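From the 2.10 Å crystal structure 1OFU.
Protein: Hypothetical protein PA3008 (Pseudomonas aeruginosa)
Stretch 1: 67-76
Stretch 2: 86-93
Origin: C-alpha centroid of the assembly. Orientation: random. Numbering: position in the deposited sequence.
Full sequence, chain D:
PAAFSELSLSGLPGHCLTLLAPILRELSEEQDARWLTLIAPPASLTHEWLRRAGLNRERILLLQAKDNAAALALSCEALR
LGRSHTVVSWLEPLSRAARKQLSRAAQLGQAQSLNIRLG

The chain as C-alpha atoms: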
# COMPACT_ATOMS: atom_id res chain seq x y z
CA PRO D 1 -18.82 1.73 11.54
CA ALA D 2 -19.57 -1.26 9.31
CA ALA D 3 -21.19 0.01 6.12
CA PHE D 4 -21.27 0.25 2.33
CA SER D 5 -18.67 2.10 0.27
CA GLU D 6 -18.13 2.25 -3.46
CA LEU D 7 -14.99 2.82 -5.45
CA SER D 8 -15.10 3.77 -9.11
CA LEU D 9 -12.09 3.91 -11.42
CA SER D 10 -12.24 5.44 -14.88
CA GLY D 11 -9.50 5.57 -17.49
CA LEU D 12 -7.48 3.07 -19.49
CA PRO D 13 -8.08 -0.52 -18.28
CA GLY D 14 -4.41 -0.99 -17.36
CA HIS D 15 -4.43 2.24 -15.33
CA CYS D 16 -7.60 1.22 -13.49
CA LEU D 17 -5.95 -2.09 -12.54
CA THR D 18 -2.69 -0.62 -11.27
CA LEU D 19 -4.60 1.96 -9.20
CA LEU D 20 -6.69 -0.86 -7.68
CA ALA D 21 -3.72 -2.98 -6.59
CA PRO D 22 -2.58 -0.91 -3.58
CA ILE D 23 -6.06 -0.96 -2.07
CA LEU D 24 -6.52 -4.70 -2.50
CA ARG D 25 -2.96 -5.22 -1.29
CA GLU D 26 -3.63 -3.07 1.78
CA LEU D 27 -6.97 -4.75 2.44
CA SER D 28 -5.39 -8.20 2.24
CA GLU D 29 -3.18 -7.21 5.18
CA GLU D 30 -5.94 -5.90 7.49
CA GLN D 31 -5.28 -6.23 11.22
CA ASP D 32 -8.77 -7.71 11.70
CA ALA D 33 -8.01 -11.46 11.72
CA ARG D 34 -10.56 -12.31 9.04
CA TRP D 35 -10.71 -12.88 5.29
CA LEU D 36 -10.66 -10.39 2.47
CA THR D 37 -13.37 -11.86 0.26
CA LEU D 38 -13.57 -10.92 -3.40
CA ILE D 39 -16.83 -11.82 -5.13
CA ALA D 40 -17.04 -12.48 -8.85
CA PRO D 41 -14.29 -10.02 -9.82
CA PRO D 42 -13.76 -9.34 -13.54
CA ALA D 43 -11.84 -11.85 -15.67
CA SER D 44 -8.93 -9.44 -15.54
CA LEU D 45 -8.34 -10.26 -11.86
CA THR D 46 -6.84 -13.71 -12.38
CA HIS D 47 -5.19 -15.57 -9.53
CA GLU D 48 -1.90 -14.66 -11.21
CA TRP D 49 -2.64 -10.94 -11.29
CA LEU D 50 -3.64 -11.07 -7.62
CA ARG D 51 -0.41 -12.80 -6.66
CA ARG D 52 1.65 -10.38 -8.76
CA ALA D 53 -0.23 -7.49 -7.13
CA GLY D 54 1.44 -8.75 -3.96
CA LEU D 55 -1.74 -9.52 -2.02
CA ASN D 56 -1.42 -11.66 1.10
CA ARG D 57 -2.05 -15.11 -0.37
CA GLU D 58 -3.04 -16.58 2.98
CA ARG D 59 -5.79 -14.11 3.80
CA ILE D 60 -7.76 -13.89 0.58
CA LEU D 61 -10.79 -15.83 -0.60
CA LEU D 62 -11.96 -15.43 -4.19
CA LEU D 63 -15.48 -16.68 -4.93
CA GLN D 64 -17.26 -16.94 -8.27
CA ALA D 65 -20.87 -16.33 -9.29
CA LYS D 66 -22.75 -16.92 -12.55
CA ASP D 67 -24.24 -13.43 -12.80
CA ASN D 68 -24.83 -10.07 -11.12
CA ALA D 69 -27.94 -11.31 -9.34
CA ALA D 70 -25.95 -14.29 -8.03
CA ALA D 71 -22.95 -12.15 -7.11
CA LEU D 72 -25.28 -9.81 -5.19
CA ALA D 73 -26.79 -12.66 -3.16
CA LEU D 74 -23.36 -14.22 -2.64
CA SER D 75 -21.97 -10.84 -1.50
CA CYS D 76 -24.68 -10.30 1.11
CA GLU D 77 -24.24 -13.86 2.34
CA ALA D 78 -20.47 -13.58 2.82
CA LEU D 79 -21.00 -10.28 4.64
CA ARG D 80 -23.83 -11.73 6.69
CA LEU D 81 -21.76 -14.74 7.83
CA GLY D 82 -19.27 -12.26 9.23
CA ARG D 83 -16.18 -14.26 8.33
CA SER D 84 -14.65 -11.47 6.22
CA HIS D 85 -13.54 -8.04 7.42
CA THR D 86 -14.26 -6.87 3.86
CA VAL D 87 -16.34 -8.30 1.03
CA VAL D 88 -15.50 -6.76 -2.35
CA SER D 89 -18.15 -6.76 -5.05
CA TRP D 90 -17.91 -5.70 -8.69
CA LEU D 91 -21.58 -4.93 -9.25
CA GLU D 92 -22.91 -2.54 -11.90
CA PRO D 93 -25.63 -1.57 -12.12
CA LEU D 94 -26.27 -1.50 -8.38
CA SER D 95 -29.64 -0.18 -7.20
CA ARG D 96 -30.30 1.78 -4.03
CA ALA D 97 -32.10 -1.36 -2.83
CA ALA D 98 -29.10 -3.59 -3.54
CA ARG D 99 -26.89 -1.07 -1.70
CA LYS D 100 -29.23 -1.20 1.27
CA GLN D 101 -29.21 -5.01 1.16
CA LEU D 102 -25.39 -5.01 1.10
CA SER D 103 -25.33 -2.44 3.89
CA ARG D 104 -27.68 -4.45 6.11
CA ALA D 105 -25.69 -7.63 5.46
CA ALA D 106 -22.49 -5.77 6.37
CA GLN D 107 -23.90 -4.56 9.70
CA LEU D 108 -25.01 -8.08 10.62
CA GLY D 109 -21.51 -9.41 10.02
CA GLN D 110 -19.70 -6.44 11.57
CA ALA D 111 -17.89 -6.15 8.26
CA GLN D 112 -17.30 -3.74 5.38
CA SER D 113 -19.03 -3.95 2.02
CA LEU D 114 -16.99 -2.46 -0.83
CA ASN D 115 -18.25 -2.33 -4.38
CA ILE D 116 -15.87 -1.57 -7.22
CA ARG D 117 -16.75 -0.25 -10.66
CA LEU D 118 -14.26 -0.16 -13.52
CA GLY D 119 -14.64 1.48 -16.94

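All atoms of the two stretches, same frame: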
# COMPACT_ATOMS: atom_id res chain seq x y z
N ASP D 67 -23.83 -14.74 -12.32
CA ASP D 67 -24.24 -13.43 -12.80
C ASP D 67 -24.43 -12.41 -11.68
O ASP D 67 -24.37 -12.75 -10.49
CB ASP D 67 -25.53 -13.53 -13.63
CG ASP D 67 -26.70 -14.10 -12.84
OD1 ASP D 67 -26.75 -13.91 -11.61
OD2 ASP D 67 -27.59 -14.72 -13.47
N ASN D 68 -24.66 -11.16 -12.07
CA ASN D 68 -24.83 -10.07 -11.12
C ASN D 68 -25.79 -10.40 -9.99
O ASN D 68 -25.50 -10.15 -8.82
CB ASN D 68 -25.29 -8.81 -11.85
CG ASN D 68 -24.17 -8.15 -12.63
OD1 ASN D 68 -23.28 -7.53 -12.05
ND2 ASN D 68 -24.20 -8.29 -13.95
N ALA D 69 -26.95 -10.96 -10.34
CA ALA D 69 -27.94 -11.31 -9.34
C ALA D 69 -27.35 -12.32 -8.35
O ALA D 69 -27.58 -12.24 -7.14
CB ALA D 69 -29.18 -11.89 -10.02
N ALA D 70 -26.58 -13.28 -8.87
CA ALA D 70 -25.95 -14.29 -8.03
C ALA D 70 -24.82 -13.68 -7.20
O ALA D 70 -24.65 -14.01 -6.02
CB ALA D 70 -25.42 -15.43 -8.89
N ALA D 71 -24.05 -12.80 -7.81
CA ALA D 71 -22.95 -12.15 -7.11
C ALA D 71 -23.50 -11.29 -5.97
O ALA D 71 -22.90 -11.21 -4.90
CB ALA D 71 -22.15 -11.29 -8.08
N LEU D 72 -24.65 -10.67 -6.20
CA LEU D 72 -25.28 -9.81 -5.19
C LEU D 72 -25.71 -10.65 -3.98
O LEU D 72 -25.47 -10.27 -2.83
CB LEU D 72 -26.50 -9.11 -5.78
CG LEU D 72 -26.98 -7.79 -5.16
CD1 LEU D 72 -28.44 -7.59 -5.52
CD2 LEU D 72 -26.82 -7.80 -3.65
N ALA D 73 -26.34 -11.79 -4.25
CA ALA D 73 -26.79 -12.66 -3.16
C ALA D 73 -25.57 -13.25 -2.46
O ALA D 73 -25.54 -13.34 -1.23
CB ALA D 73 -27.68 -13.77 -3.71
N LEU D 74 -24.57 -13.65 -3.23
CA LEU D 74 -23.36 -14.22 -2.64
C LEU D 74 -22.64 -13.17 -1.79
O LEU D 74 -22.12 -13.49 -0.72
CB LEU D 74 -22.41 -14.74 -3.73
CG LEU D 74 -21.57 -15.96 -3.35
CD1 LEU D 74 -20.53 -16.21 -4.43
CD2 LEU D 74 -20.89 -15.75 -2.02
N SER D 75 -22.62 -11.92 -2.25
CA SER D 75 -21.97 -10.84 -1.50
C SER D 75 -22.63 -10.62 -0.14
O SER D 75 -21.95 -10.54 0.88
CB SER D 75 -21.98 -9.53 -2.30
OG SER D 75 -21.25 -9.65 -3.51
N CYS D 76 -23.95 -10.52 -0.13
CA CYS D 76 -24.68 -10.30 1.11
C CYS D 76 -24.47 -11.46 2.07
O CYS D 76 -24.34 -11.26 3.28
CB CYS D 76 -26.17 -10.13 0.83
SG CYS D 76 -26.60 -8.70 -0.20
N THR D 86 -13.81 -7.61 5.04
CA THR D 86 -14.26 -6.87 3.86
C THR D 86 -14.69 -7.80 2.74
O THR D 86 -13.99 -8.76 2.42
CB THR D 86 -13.14 -5.98 3.29
OG1 THR D 86 -12.50 -5.26 4.35
CG2 THR D 86 -13.71 -4.98 2.29
N VAL D 87 -15.85 -7.51 2.15
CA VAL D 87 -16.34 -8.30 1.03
C VAL D 87 -16.37 -7.32 -0.15
O VAL D 87 -17.08 -6.32 -0.11
CB VAL D 87 -17.76 -8.85 1.27
CG1 VAL D 87 -18.26 -9.53 0.01
CG2 VAL D 87 -17.76 -9.84 2.42
N VAL D 88 -15.59 -7.62 -1.18
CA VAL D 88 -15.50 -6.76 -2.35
C VAL D 88 -16.32 -7.27 -3.52
O VAL D 88 -16.09 -8.36 -4.05
CB VAL D 88 -14.04 -6.60 -2.81
CG1 VAL D 88 -13.96 -5.57 -3.95
CG2 VAL D 88 -13.16 -6.18 -1.63
N SER D 89 -17.27 -6.45 -3.94
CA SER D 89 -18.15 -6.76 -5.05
C SER D 89 -17.76 -5.93 -6.26
O SER D 89 -17.11 -4.89 -6.13
CB SER D 89 -19.60 -6.44 -4.69
OG SER D 89 -19.95 -7.01 -3.44
N TRP D 90 -18.17 -6.39 -7.43
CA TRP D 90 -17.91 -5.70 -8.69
C TRP D 90 -19.25 -5.64 -9.40
O TRP D 90 -19.40 -6.13 -10.51
CB TRP D 90 -16.89 -6.46 -9.54
CG TRP D 90 -15.47 -6.13 -9.21
CD1 TRP D 90 -14.69 -5.17 -9.79
CD2 TRP D 90 -14.68 -6.74 -8.19
NE1 TRP D 90 -13.45 -5.14 -9.19
CE2 TRP D 90 -13.41 -6.09 -8.20
CE3 TRP D 90 -14.90 -7.76 -7.26
CZ2 TRP D 90 -12.38 -6.44 -7.33
CZ3 TRP D 90 -13.88 -8.10 -6.38
CH2 TRP D 90 -12.63 -7.45 -6.43
N LEU D 91 -20.23 -5.04 -8.72
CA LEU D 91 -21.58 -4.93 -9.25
C LEU D 91 -21.91 -3.60 -9.94
O LEU D 91 -21.66 -2.52 -9.41
CB LEU D 91 -22.58 -5.19 -8.13
CG LEU D 91 -22.48 -6.58 -7.50
CD1 LEU D 91 -23.37 -6.67 -6.27
CD2 LEU D 91 -22.88 -7.62 -8.54
N GLU D 92 -22.50 -3.70 -11.12
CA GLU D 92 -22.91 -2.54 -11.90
C GLU D 92 -23.82 -3.04 -13.02
O GLU D 92 -23.42 -3.86 -13.85
CB GLU D 92 -21.69 -1.81 -12.48
CG GLU D 92 -20.82 -2.65 -13.41
CD GLU D 92 -19.53 -1.94 -13.80
OE1 GLU D 92 -18.74 -1.62 -12.90
OE2 GLU D 92 -19.31 -1.72 -15.01
N PRO D 93 -25.07 -2.54 -13.06
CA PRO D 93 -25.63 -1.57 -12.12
C PRO D 93 -25.87 -2.10 -10.71
O PRO D 93 -25.94 -3.32 -10.49
CB PRO D 93 -26.94 -1.16 -12.78
CG PRO D 93 -26.73 -1.48 -14.24
CD PRO D 93 -26.00 -2.79 -14.16

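How are the two backbones arranged where they meet? Stretch 1 is almost entirely helix, running from Asn68 to Cys76 and continuing later in the chain, while stretch 2 begins as a strand, Thr86 to Ser89, and then leaves it as loop. The helix lies against this segment with its start near the loop and its later turns near the strand: the CA atoms of Asn68 and Leu91 are 6.4 Å apart, and those of Ser75 and Ser89 are 6.6 Å apart. As the helix advances, stretch 2 is met at falling residue numbers, so the two run in opposite senses. Asn68, Ala71 and Ser75, spaced three and four residues apart, have their CA-to-CB bonds toward stretch 2, as expected for one face of a helix. In the strand the alternation is by twos, with Val87 and Ser89 pointing toward the helix and Val88 away.

What holds the helix itself in shape at this contact? Its first turn is capped by Asp67, whose OD1 accepts a hydrogen bond from the backbone N of Ala70 at 2.8 Å. Backbone N-H groups in the first turn have no carbonyl one turn earlier to bond to, and the carboxylate supplies the missing acceptor. The regular ladder then begins, with Ala71 N donating to Asp67 O at 2.7 Å and Leu72 N to Asn68 O at 2.8 Å. Asp67 itself does not touch stretch 2; its contribution here is to the end of the helix.

Which side chains fill the space between the stretches? Leu91 is the centre of this packing and has the largest area covered by the other stretch. Its CA-to-CB bond points sideways, but with chi1 at m and chi2 at t the end of the side chain comes nearer the helix. Leu91 CD2 lies 3.8 Å from Ala71 CB, and Leu91 CD1 lies 3.9 Å from Leu72 CG, so the two methyls reach neighbouring helix residues. At the more exposed end, the CA-to-CB bond of Asn68 points toward stretch 2, and Asn68 OD1 packs 3.5 Å from Leu91 CD2. Further along, Val87 CG1 rests 3.9 Å from Ser75 O, a van der Waals contact between a methyl and the helix backbone.

Where does polar chemistry enter the contact? The two serines meet at its strand end, with Ser75 OG and Ser89 OG 2.9 Å apart, a hydrogen-bonding distance between buried hydroxyls. Ser75 OG also donates to Ala71 O, 2.7 Å away and one turn back, a common way for a helical serine to satisfy its hydroxyl. Ala71 O also accepts a hydrogen bond from Ser75 N at 2.8 Å, so the helix and the serine pair are linked through one oxygen.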